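Potential RNA-dependent RNA polymerase (Human picobirnavirus, PDB 5I62) catalyses RNA-templated RNA synthesis from ribonucleoside triphosphates and is thought to serve both transcription and genome replication of the virus. Local coordinates at residues Ile92-Tyr96 with Lys264-His268; Lys101-Phe106 with Arg379-Asp383. One frame throughout, in Å; residues are numbered along the deposited sequence.

Contact 1 of 2, residues Ile92-Tyr96 with Lys264-His268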
loop_
_atom_site.group_PDB
_atom_site.type_symbol
_atom_site.label_atom_id
_atom_site.label_comp_id
_atom_site.label_asym_id
_atom_site.label_seq_id
_atom_site.Cartn_x
_atom_site.Cartn_y
_atom_site.Cartn_z
ATOM N N ILE A 92 -12.978 -12.592 1.665
ATOM C CA ILE A 92 -12.746 -13.112 0.319
ATOM C C ILE A 92 -13.932 -12.826 -0.584
ATOM O O ILE A 92 -13.757 -12.351 -1.712
ATOM C CB ILE A 92 -12.451 -14.621 0.354
ATOM C CG1 ILE A 92 -11.285 -14.938 1.282
ATOM C CG2 ILE A 92 -12.208 -15.148 -1.078
ATOM C CD1 ILE A 92 -11.013 -16.426 1.346
ATOM N N ASP A 93 -15.142 -13.167 -0.108
ATOM C CA ASP A 93 -16.379 -12.899 -0.835
ATOM C C ASP A 93 -16.398 -11.477 -1.383
ATOM O O ASP A 93 -16.835 -11.239 -2.513
ATOM C CB ASP A 93 -17.595 -13.102 0.075
ATOM C CG ASP A 93 -17.834 -14.564 0.454
ATOM O OD1 ASP A 93 -17.271 -15.469 -0.205
ATOM O OD2 ASP A 93 -18.609 -14.797 1.417
ATOM N N SER A 94 -15.942 -10.517 -0.572
ATOM C CA SER A 94 -15.987 -9.101 -0.942
ATOM C C SER A 94 -15.329 -8.835 -2.292
ATOM O O SER A 94 -15.830 -8.041 -3.093
ATOM C CB SER A 94 -15.319 -8.264 0.150
ATOM O OG SER A 94 -15.488 -6.872 -0.091
ATOM N N TYR A 95 -14.211 -9.512 -2.575
ATOM C CA TYR A 95 -13.537 -9.297 -3.852
ATOM C C TYR A 95 -14.384 -9.745 -5.033
ATOM O O TYR A 95 -14.248 -9.202 -6.138
ATOM C CB TYR A 95 -12.190 -10.019 -3.875
ATOM C CG TYR A 95 -11.139 -9.292 -3.091
ATOM C CD1 TYR A 95 -11.050 -9.431 -1.715
ATOM C CD2 TYR A 95 -10.284 -8.406 -3.720
ATOM C CE1 TYR A 95 -10.103 -8.743 -0.991
ATOM C CE2 TYR A 95 -9.333 -7.705 -3.006
ATOM C CZ TYR A 95 -9.251 -7.877 -1.644
ATOM O OH TYR A 95 -8.301 -7.179 -0.943
ATOM N N TYR A 96 -15.211 -10.771 -4.843
ATOM C CA TYR A 96 -16.028 -11.316 -5.916
ATOM C C TYR A 96 -17.371 -10.606 -6.016
ATOM O O TYR A 96 -17.900 -10.429 -7.111
ATOM C CB TYR A 96 -16.253 -12.817 -5.693
ATOM C CG TYR A 96 -14.995 -13.628 -5.908
ATOM C CD1 TYR A 96 -14.093 -13.825 -4.877
ATOM C CD2 TYR A 96 -14.702 -14.170 -7.155
ATOM C CE1 TYR A 96 -12.919 -14.553 -5.072
ATOM C CE2 TYR A 96 -13.539 -14.904 -7.367
ATOM C CZ TYR A 96 -12.654 -15.087 -6.325
ATOM O OH TYR A 96 -11.498 -15.808 -6.539
ATOM N N LYS A 264 -12.892 -0.397 0.943
ATOM C CA LYS A 264 -12.664 -1.607 0.159
ATOM C C LYS A 264 -12.477 -1.277 -1.327
ATOM O O LYS A 264 -13.165 -1.807 -2.197
ATOM C CB LYS A 264 -13.818 -2.589 0.370
ATOM C CG LYS A 264 -13.881 -3.150 1.792
ATOM C CD LYS A 264 -15.084 -4.075 1.927
ATOM C CE LYS A 264 -14.913 -5.082 3.040
ATOM N NZ LYS A 264 -14.500 -4.442 4.306
ATOM N N PHE A 265 -11.563 -0.345 -1.600
ATOM C CA PHE A 265 -11.352 0.131 -2.960
ATOM C C PHE A 265 -10.974 -1.011 -3.891
ATOM O O PHE A 265 -11.558 -1.160 -4.967
ATOM C CB PHE A 265 -10.265 1.204 -2.968
ATOM C CG PHE A 265 -10.114 1.923 -4.284
ATOM C CD1 PHE A 265 -11.214 2.393 -4.976
ATOM C CD2 PHE A 265 -8.860 2.130 -4.827
ATOM C CE1 PHE A 265 -11.059 3.068 -6.189
ATOM C CE2 PHE A 265 -8.704 2.810 -6.025
ATOM C CZ PHE A 265 -9.804 3.273 -6.709
ATOM N N ASP A 266 -9.977 -1.816 -3.495
ATOM C CA ASP A 266 -9.545 -2.941 -4.318
ATOM C C ASP A 266 -10.729 -3.819 -4.696
ATOM O O ASP A 266 -10.885 -4.219 -5.859
ATOM C CB ASP A 266 -8.502 -3.788 -3.569
ATOM C CG ASP A 266 -7.203 -3.036 -3.289
ATOM O OD1 ASP A 266 -7.064 -1.866 -3.692
ATOM O OD2 ASP A 266 -6.306 -3.634 -2.653
ATOM N N GLN A 267 -11.558 -4.143 -3.703
ATOM C CA GLN A 267 -12.675 -5.058 -3.904
ATOM C C GLN A 267 -13.686 -4.501 -4.901
ATOM O O GLN A 267 -14.340 -5.266 -5.617
ATOM C CB GLN A 267 -13.353 -5.355 -2.570
ATOM C CG GLN A 267 -12.509 -6.115 -1.523
ATOM C CD GLN A 267 -11.617 -5.218 -0.675
ATOM O OE1 GLN A 267 -11.173 -4.156 -1.115
ATOM N NE2 GLN A 267 -11.366 -5.643 0.561
ATOM N N HIS A 268 -13.836 -3.182 -4.954
ATOM C CA HIS A 268 -14.820 -2.549 -5.821
ATOM C C HIS A 268 -14.247 -2.154 -7.171
ATOM O O HIS A 268 -14.952 -1.515 -7.967
ATOM C CB HIS A 268 -15.401 -1.298 -5.146
ATOM C CG HIS A 268 -16.318 -1.587 -3.999
ATOM N ND1 HIS A 268 -15.860 -1.847 -2.729
ATOM C CD2 HIS A 268 -17.671 -1.626 -3.925
ATOM C CE1 HIS A 268 -16.887 -2.061 -1.926
ATOM N NE2 HIS A 268 -17.996 -1.932 -2.626
#
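Gln267, Tyr95 and Ser94 have the most surface covered in this small contact, which buries 262 Å² in all. Residues Ile92-Tyr96 are a piece of helix. Residues Lys264-His268 form a tight turn: Lys264 has left-handed backbone angles, and Phe265-Gln267 are helical. The turn is closed on itself, because Lys264 O accepts both His268 N at 3.2 Å and His268 ND1 at 2.7 Å. The two backbones come closest at Tyr95 and Gln267, with CA atoms 4.3 Å apart.

The main interaction is CH-pi. Gln267 CG sits 3.5 Å from the centroid of the Tyr95 ring, 7° off the ring normal, so the methylene lies almost directly over the face. Ser94 points its CB at the turn, and Ser94 OG is 3.4 Å from Gln267 CG and 3.5 Å from Lys264 CD. These are van der Waals contacts. The Gln267 methylene is thus held between the tyrosine ring and the serine. Asp266 CB adds an oblique contact, 4.0 Å from Tyr95 CE2.

The polar ends of Tyr95 and Asp266 meet outside the two segments: Tyr95 OH and Asp266 OD2 both hydrogen-bond to Ser322 OG. The turn carries the last three residues of an Asp-Phe-Ser-Lys-Phe-Asp sequence, as expected of polymerase motif A. By analogy with related polymerases, Asp266 probably lies near the incoming nucleotide.

Helix 89-97 is therefore wedged between this turn and the mixed sheet. Ile92 packs on strand 306-309, Tyr95 and Tyr96 on strand 199-205, while the turn itself connects strand 257-261 to helix 271-284.

Contact 2 of 2, residues Lys101-Phe106 with Arg379-Asp383; sequences KDQVPF and RHGLD
Residues Lys101-Phe106 are extended without forming a regular strand, and run roughly against Arg379-Asp383, which bends at Arg379-Gly381. The closest CA pair is Gln103 and His380, 4.1 Å apart. Arg379 and His380 have turn-like angles (-60/-17 and -87/18). Gly381 follows at 85/20; Leu382 and Asp383 are extended.

Two hydrogen bonds fix the register. Val104 N donates to Arg379 O at 2.9 Å, and His380 ND1 donates to Val104 O at 2.8 Å. Arg379 O also takes a CA-H...O contact from Gln103 CA at 3.4 Å.

His380 has chi1 m and chi2 -64°. This places its ring against Phe106 (chi1 m, chi2 64°) in a face-to-face stack, centroids 3.9 Å apart and planes at 18°. Val104 O and Pro105 O lie at the edge of the imidazole, and His380 NE2 bonds to Glu341. The stack joins the loop between helices 89-97 and 108-116 to the turn after helix 370-378, probably in the palm of this right-hand polymerase fold. Phe106 also packs on helices 271-284 and 327-345.

Gly381 CA is 3.2 Å from Asp102 O. A CB here would come 3.2 Å from Gln103 CB and would jam against the preceding carbonyl. Gln103 is p, t, with chi3 -98°; its NE2 folds back to Lys101 O at 2.9 Å, and OE1 bonds to Thr272. Val104 is m, its CG2 3.6 Å from CG of Arg379 (chi1 p, then t, t). Arg379 NE bonds to Ser376 O. Lys101 is m, then fully trans; its NZ bonds to His268 and stays 4.4 Å from Asp383 OD2, beyond a salt bridge.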
loop_
_atom_site.group_PDB
_atom_site.type_symbol
_atom_site.label_atom_id
_atom_site.label_comp_id
_atom_site.label_asym_id
_atom_site.label_seq_id
_atom_site.Cartn_x
_atom_site.Cartn_y
_atom_site.Cartn_z
ATOM N N LYS A 101 -21.841 -3.962 -8.166
ATOM C CA LYS A 101 -22.684 -2.832 -7.816
ATOM C C LYS A 101 -23.000 -2.008 -9.068
ATOM O O LYS A 101 -22.304 -2.094 -10.082
ATOM C CB LYS A 101 -22.001 -1.973 -6.753
ATOM C CG LYS A 101 -21.883 -2.717 -5.427
ATOM C CD LYS A 101 -21.255 -1.904 -4.291
ATOM C CE LYS A 101 -21.208 -2.790 -3.023
ATOM N NZ LYS A 101 -20.704 -2.124 -1.787
ATOM N N ASP A 102 -24.091 -1.233 -9.003
ATOM C CA ASP A 102 -24.440 -0.340 -10.107
ATOM C C ASP A 102 -23.240 0.531 -10.461
ATOM O O ASP A 102 -22.609 1.116 -9.579
ATOM C CB ASP A 102 -25.627 0.546 -9.727
ATOM C CG ASP A 102 -26.875 -0.251 -9.358
ATOM O OD1 ASP A 102 -27.057 -1.376 -9.878
ATOM O OD2 ASP A 102 -27.675 0.246 -8.536
ATOM N N GLN A 103 -22.914 0.603 -11.750
ATOM C CA GLN A 103 -21.705 1.304 -12.173
ATOM C C GLN A 103 -21.937 1.962 -13.526
ATOM O O GLN A 103 -22.232 1.283 -14.513
ATOM C CB GLN A 103 -20.507 0.340 -12.213
ATOM C CG GLN A 103 -20.788 -0.949 -12.950
ATOM C CD GLN A 103 -19.745 -2.026 -12.707
ATOM O OE1 GLN A 103 -18.836 -2.220 -13.526
ATOM N NE2 GLN A 103 -19.893 -2.759 -11.593
ATOM N N VAL A 104 -21.807 3.283 -13.568
ATOM C CA VAL A 104 -21.994 4.040 -14.805
ATOM C C VAL A 104 -20.653 4.285 -15.487
ATOM O O VAL A 104 -19.604 4.279 -14.833
ATOM C CB VAL A 104 -22.734 5.367 -14.550
ATOM C CG1 VAL A 104 -24.017 5.136 -13.745
ATOM C CG2 VAL A 104 -21.823 6.359 -13.848
ATOM N N PRO A 105 -20.645 4.497 -16.801
ATOM C CA PRO A 105 -19.382 4.745 -17.514
ATOM C C PRO A 105 -18.731 6.041 -17.060
ATOM O O PRO A 105 -19.382 6.935 -16.515
ATOM C CB PRO A 105 -19.811 4.835 -18.988
ATOM C CG PRO A 105 -21.107 4.046 -19.060
ATOM C CD PRO A 105 -21.784 4.272 -17.716
ATOM N N PHE A 106 -17.426 6.135 -17.304
ATOM C CA PHE A 106 -16.660 7.331 -16.978
ATOM C C PHE A 106 -16.846 8.387 -18.062
ATOM O O PHE A 106 -17.016 8.063 -19.238
ATOM C CB PHE A 106 -15.170 7.006 -16.858
ATOM C CG PHE A 106 -14.767 6.367 -15.552
ATOM C CD1 PHE A 106 -15.250 5.112 -15.182
ATOM C CD2 PHE A 106 -13.849 6.996 -14.728
ATOM C CE1 PHE A 106 -14.840 4.512 -13.985
ATOM C CE2 PHE A 106 -13.430 6.411 -13.547
ATOM C CZ PHE A 106 -13.924 5.160 -13.171
ATOM N N ARG A 379 -20.861 6.700 -8.170
ATOM C CA ARG A 379 -21.700 6.237 -9.270
ATOM C C ARG A 379 -21.002 5.199 -10.141
ATOM O O ARG A 379 -21.664 4.500 -10.909
ATOM C CB ARG A 379 -22.137 7.424 -10.128
ATOM C CG ARG A 379 -20.975 8.123 -10.776
ATOM C CD ARG A 379 -21.431 9.350 -11.546
ATOM N NE ARG A 379 -20.375 10.346 -11.696
ATOM C CZ ARG A 379 -20.492 11.437 -12.453
ATOM N NH1 ARG A 379 -21.618 11.640 -13.129
ATOM N NH2 ARG A 379 -19.495 12.326 -12.531
ATOM N N HIS A 380 -19.686 5.087 -10.051
ATOM C CA HIS A 380 -18.963 4.064 -10.793
ATOM C C HIS A 380 -18.891 2.739 -10.037
ATOM O O HIS A 380 -18.074 1.883 -10.384
ATOM C CB HIS A 380 -17.566 4.574 -11.130
ATOM C CG HIS A 380 -17.585 5.862 -11.885
ATOM N ND1 HIS A 380 -18.131 5.971 -13.142
ATOM C CD2 HIS A 380 -17.184 7.110 -11.537
ATOM C CE1 HIS A 380 -18.035 7.223 -13.555
ATOM N NE2 HIS A 380 -17.463 7.936 -12.600
ATOM N N GLY A 381 -19.746 2.546 -9.040
ATOM C CA GLY A 381 -19.735 1.318 -8.269
ATOM C C GLY A 381 -18.742 1.304 -7.134
ATOM O O GLY A 381 -18.384 0.222 -6.660
ATOM N N LEU A 382 -18.286 2.469 -6.681
ATOM C CA LEU A 382 -17.320 2.567 -5.599
ATOM C C LEU A 382 -18.021 2.934 -4.299
ATOM O O LEU A 382 -19.047 3.614 -4.294
ATOM C CB LEU A 382 -16.231 3.586 -5.938
ATOM C CG LEU A 382 -15.584 3.260 -7.284
ATOM C CD1 LEU A 382 -14.723 4.427 -7.765
ATOM C CD2 LEU A 382 -14.751 1.940 -7.150
ATOM N N ASP A 383 -17.457 2.476 -3.193
ATOM C CA ASP A 383 -18.057 2.637 -1.880
ATOM C C ASP A 383 -17.267 3.661 -1.084
ATOM O O ASP A 383 -16.037 3.589 -1.024
ATOM C CB ASP A 383 -18.103 1.301 -1.138
ATOM C CG ASP A 383 -19.069 1.313 0.031
ATOM O OD1 ASP A 383 -20.121 1.983 -0.063
ATOM O OD2 ASP A 383 -18.778 0.638 1.042
#

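How the contacts relate
Both contacts join the region around helix 89-97 to loops next to the antiparallel palm sheet. Contact 1 uses the helix and the turn after strand 257-261. Contact 2 uses the loop after the helix and the turn before strand 390-392. Neither is a core contact: contact 1 is near the surface, while contact 2 is partly buried but farther from the chain centre. Their chemistry differs. Contact 1 is held by CH-pi and van der Waals packing, contact 2 by hydrogen bonds and an aromatic stack. The centres are 14 Å apart. His268 bridges them: its NE2 is 2.8 Å from Lys101 NZ, a probable hydrogen bond, and its CD2 is 3.4 Å from Gly381 O.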